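Local coordinates for protein lipase (Penicillium expansum, PDB 3G7N) that hydrolyses triacylglycerols as a secreted alkaline lipase of the alpha/beta-hydrolase superfamily, releasing free fatty acids, at residues 20-25 against 247-252; 208-211 against 215-218. All coordinates share one frame; numbering follows the deposited sequence.

Contact 1: residues 20-25 against 247-252; sequences AAYTGC and VVMLTA
Thr-23, in the last turn of helix 8-23, and Leu-250, in a type II turn running from Val-248 to Thr-251, bring their CA atoms to 5.5 Å, the nearest backbone approach of the two segments. The two central residues of that turn, Leu-250 and Met-249, pack against Tyr-22 at successive points along its side chain. Leu-250 lays its CD2 methyl against the root of the tyrosine, 3.6 Å from Tyr-22 CB, and the same methyl reaches the helix backbone and Thr-23 OG1. Farther out, Met-249 comes obliquely to the ring, with Met-249 CG 3.7 Å from Tyr-22 CE2. Its chain then bends at chi2 (-60°) and carries the sulfur along the ring edge: a Met-aromatic contact with SD 4.9 Å from the Tyr-22 ring centroid and 75° off the ring normal. A flexible thioether suits this place, since it can follow the ring's outline. In this alpha/beta-hydrolase the ring reaches the nucleophile elbow, where it touches Ser-132 and its hydroxyl is hydrogen-bonded to His-131. Leu-250 takes positive phi (81°), as the third position of a type II turn requires, though glycine is commoner there. The turn is tied by Thr-251, whose N and OG1 both bond to Val-248 O, the hydroxyl at 2.7 Å. Beside this packing a water donates to Leu-250 O at 2.6 Å and lies 2.7 Å from Thr-23 OG1, joining the polar edges of helix and turn. Gly-24, the first residue beyond the helix, takes positive phi, which glycine adopts easily, and Cys-25 follows, linked by a disulfide to Cys-254.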
# COMPACT_ATOMS: atom_id res chain seq x y z
N ALA A 20 10.78 -6.44 3.62
CA ALA A 20 11.82 -6.77 2.63
C ALA A 20 12.18 -5.56 1.78
O ALA A 20 13.33 -5.42 1.34
CB ALA A 20 11.36 -7.94 1.74
N ALA A 21 11.19 -4.73 1.45
CA ALA A 21 11.45 -3.55 0.66
C ALA A 21 12.37 -2.58 1.41
O ALA A 21 13.25 -1.95 0.81
CB ALA A 21 10.17 -2.87 0.29
N TYR A 22 12.18 -2.47 2.73
CA TYR A 22 13.10 -1.65 3.55
C TYR A 22 14.49 -2.29 3.63
O TYR A 22 15.50 -1.60 3.53
CB TYR A 22 12.55 -1.48 4.96
CG TYR A 22 11.37 -0.55 5.08
CD1 TYR A 22 11.54 0.84 4.98
CD2 TYR A 22 10.10 -1.04 5.40
CE1 TYR A 22 10.46 1.70 5.16
CE2 TYR A 22 9.04 -0.18 5.61
CZ TYR A 22 9.23 1.18 5.52
OH TYR A 22 8.17 2.01 5.75
N THR A 23 14.55 -3.61 3.74
CA THR A 23 15.82 -4.32 3.84
C THR A 23 16.62 -4.25 2.54
O THR A 23 17.84 -4.14 2.56
CB THR A 23 15.56 -5.79 4.19
OG1 THR A 23 14.97 -5.85 5.49
CG2 THR A 23 16.83 -6.63 4.16
N GLY A 24 15.91 -4.15 1.41
CA GLY A 24 16.56 -4.17 0.10
C GLY A 24 17.03 -5.56 -0.27
O GLY A 24 18.07 -5.74 -0.90
N CYS A 25 16.19 -6.55 -0.00
CA CYS A 25 16.48 -7.95 -0.33
C CYS A 25 16.97 -8.14 -1.76
O CYS A 25 16.41 -7.56 -2.69
CB CYS A 25 15.23 -8.80 -0.10
SG CYS A 25 14.72 -8.82 1.60
N VAL A 247 4.89 -7.99 12.35
CA VAL A 247 6.21 -7.80 11.75
C VAL A 247 6.72 -6.40 12.05
O VAL A 247 6.08 -5.41 11.66
CB VAL A 247 6.13 -7.97 10.22
CG1 VAL A 247 7.50 -7.73 9.59
CG2 VAL A 247 5.55 -9.35 9.85
N VAL A 248 7.88 -6.30 12.69
CA VAL A 248 8.55 -5.01 12.86
C VAL A 248 9.41 -4.76 11.63
O VAL A 248 10.19 -5.61 11.21
CB VAL A 248 9.44 -5.02 14.12
CG1 VAL A 248 10.30 -3.77 14.22
CG2 VAL A 248 8.58 -5.23 15.39
N MET A 249 9.14 -3.66 10.94
CA MET A 249 9.85 -3.37 9.70
C MET A 249 11.35 -3.46 9.88
O MET A 249 11.89 -2.96 10.88
CB MET A 249 9.44 -2.00 9.15
CG MET A 249 7.98 -1.91 8.74
SD MET A 249 7.51 -3.09 7.44
CE MET A 249 6.16 -3.96 8.21
N LEU A 250 12.02 -4.03 8.88
CA LEU A 250 13.45 -4.30 8.85
C LEU A 250 13.90 -5.55 9.57
O LEU A 250 15.05 -5.97 9.40
CB LEU A 250 14.28 -3.09 9.29
CG LEU A 250 14.40 -1.97 8.26
CD1 LEU A 250 14.98 -0.72 8.93
CD2 LEU A 250 15.27 -2.41 7.10
N THR A 251 12.99 -6.24 10.25
CA THR A 251 13.39 -7.40 11.06
C THR A 251 12.96 -8.74 10.46
O THR A 251 13.28 -9.79 10.99
CB THR A 251 12.86 -7.32 12.50
OG1 THR A 251 11.46 -7.59 12.50
CG2 THR A 251 13.16 -5.96 13.12
N ALA A 252 12.17 -8.70 9.39
CA ALA A 252 11.70 -9.92 8.74
C ALA A 252 12.80 -10.66 7.98
O ALA A 252 12.63 -11.84 7.68
CB ALA A 252 10.51 -9.62 7.82
O HOH W 1 16.78 -6.02 7.47

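Contact 2: residues 208-211 against 215-218; sequences YYSS and ASTV
Tyr-209 and Val-218 face each other as an antiparallel hydrogen-bonded pair, their side chains rising from the same face of the sheet. Val-218 CG2 sits between its own backbone N and carbonyl carbon, a position from which it meets Tyr-209 CB at 3.8 Å; a beta-branched residue fits here because it favours extended backbone and sets a methyl against the tyrosine's CB. The ring itself, with CG anti to the backbone N (chi1 -165°), leads away to Asn-232, to which its OH is hydrogen-bonded. Two backbone bonds close the pair: Val-218 N to Tyr-209 O, 2.9 Å and fairly straight at 166°, and Tyr-209 N to Val-218 O, 3.1 Å and more bent. This is the opening of a beta hairpin in which strand 206-210 turns back to strand 218-219 near one margin of the central sheet. Val-218 O also lies obliquely to the Tyr-208 ring, 3.6 Å from Tyr-208 CD1. Toward the turn the small serines allow close approach: Ser-216 OG points across the hairpin and accepts from Ser-211 N at 3.0 Å, while also bonding to Thr-213. Thr-217 OG1 passes 3.5 Å from Ser-210 CB and is held by Thr-213 O within the turn.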
# COMPACT_ATOMS: atom_id res chain seq x y z
N TYR A 208 -8.38 -3.31 8.02
CA TYR A 208 -8.18 -4.39 8.98
C TYR A 208 -7.23 -3.88 10.05
O TYR A 208 -6.47 -2.93 9.81
CB TYR A 208 -7.53 -5.61 8.31
CG TYR A 208 -8.39 -6.29 7.26
CD1 TYR A 208 -9.25 -7.33 7.61
CD2 TYR A 208 -8.44 -5.81 5.95
CE1 TYR A 208 -10.13 -7.89 6.69
CE2 TYR A 208 -9.26 -6.41 4.99
CZ TYR A 208 -10.16 -7.40 5.39
OH TYR A 208 -11.01 -7.96 4.46
N TYR A 209 -7.27 -4.48 11.23
CA TYR A 209 -6.57 -3.92 12.37
C TYR A 209 -6.16 -5.06 13.29
O TYR A 209 -6.89 -6.05 13.42
CB TYR A 209 -7.51 -2.95 13.10
CG TYR A 209 -6.84 -2.03 14.09
CD1 TYR A 209 -6.16 -0.89 13.66
CD2 TYR A 209 -7.03 -2.20 15.44
CE1 TYR A 209 -5.60 -0.02 14.55
CE2 TYR A 209 -6.56 -1.25 16.36
CZ TYR A 209 -5.84 -0.16 15.89
OH TYR A 209 -5.37 0.79 16.77
N SER A 210 -4.98 -4.98 13.88
CA SER A 210 -4.56 -6.01 14.82
C SER A 210 -3.62 -5.43 15.84
O SER A 210 -3.09 -4.32 15.66
CB SER A 210 -3.92 -7.22 14.11
OG SER A 210 -2.52 -7.06 13.96
N SER A 211 -3.32 -6.24 16.86
CA SER A 211 -2.22 -5.95 17.76
C SER A 211 -1.10 -6.96 17.56
O SER A 211 -0.24 -7.12 18.44
CB SER A 211 -2.70 -5.96 19.22
OG SER A 211 -3.29 -7.20 19.56
N ALA A 215 -5.35 -13.79 16.38
CA ALA A 215 -6.54 -13.74 17.24
C ALA A 215 -7.07 -12.32 17.39
O ALA A 215 -8.29 -12.10 17.44
CB ALA A 215 -6.22 -14.34 18.61
N SER A 216 -6.17 -11.34 17.33
CA SER A 216 -6.54 -9.94 17.55
C SER A 216 -7.00 -9.25 16.27
O SER A 216 -7.30 -8.07 16.30
CB SER A 216 -5.37 -9.16 18.15
OG SER A 216 -4.31 -9.00 17.22
N THR A 217 -6.95 -9.95 15.14
CA THR A 217 -7.23 -9.34 13.85
C THR A 217 -8.71 -9.12 13.60
O THR A 217 -9.52 -10.05 13.77
CB THR A 217 -6.64 -10.17 12.70
OG1 THR A 217 -5.22 -10.21 12.84
CG2 THR A 217 -7.00 -9.56 11.35
N VAL A 218 -9.08 -7.90 13.25
CA VAL A 218 -10.45 -7.57 12.97
C VAL A 218 -10.61 -6.96 11.58
O VAL A 218 -9.68 -6.35 11.04
CB VAL A 218 -11.06 -6.63 14.04
CG1 VAL A 218 -11.03 -7.30 15.41
CG2 VAL A 218 -10.30 -5.30 14.09

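Contact 2 is nested in the long span of chain that contact 1 closes; their centres lie 21 Å apart, and with nearest atoms about 8 Å apart the two do not touch. Helix 8-23 runs between them: its end supplies Tyr-22 to contact 1, while Phe-8 and Leu-11 near its start pack on Thr-217 and Tyr-208 of contact 2. The two contacts lie near different members of the catalytic triad. The side chain of Tyr-22 is about 4 Å from that of the nucleophile Ser-132 and about 6 Å from that of His-241, whereas that of Tyr-209 is about 6 Å from that of Asp-188 and about 10 Å from that of His-241.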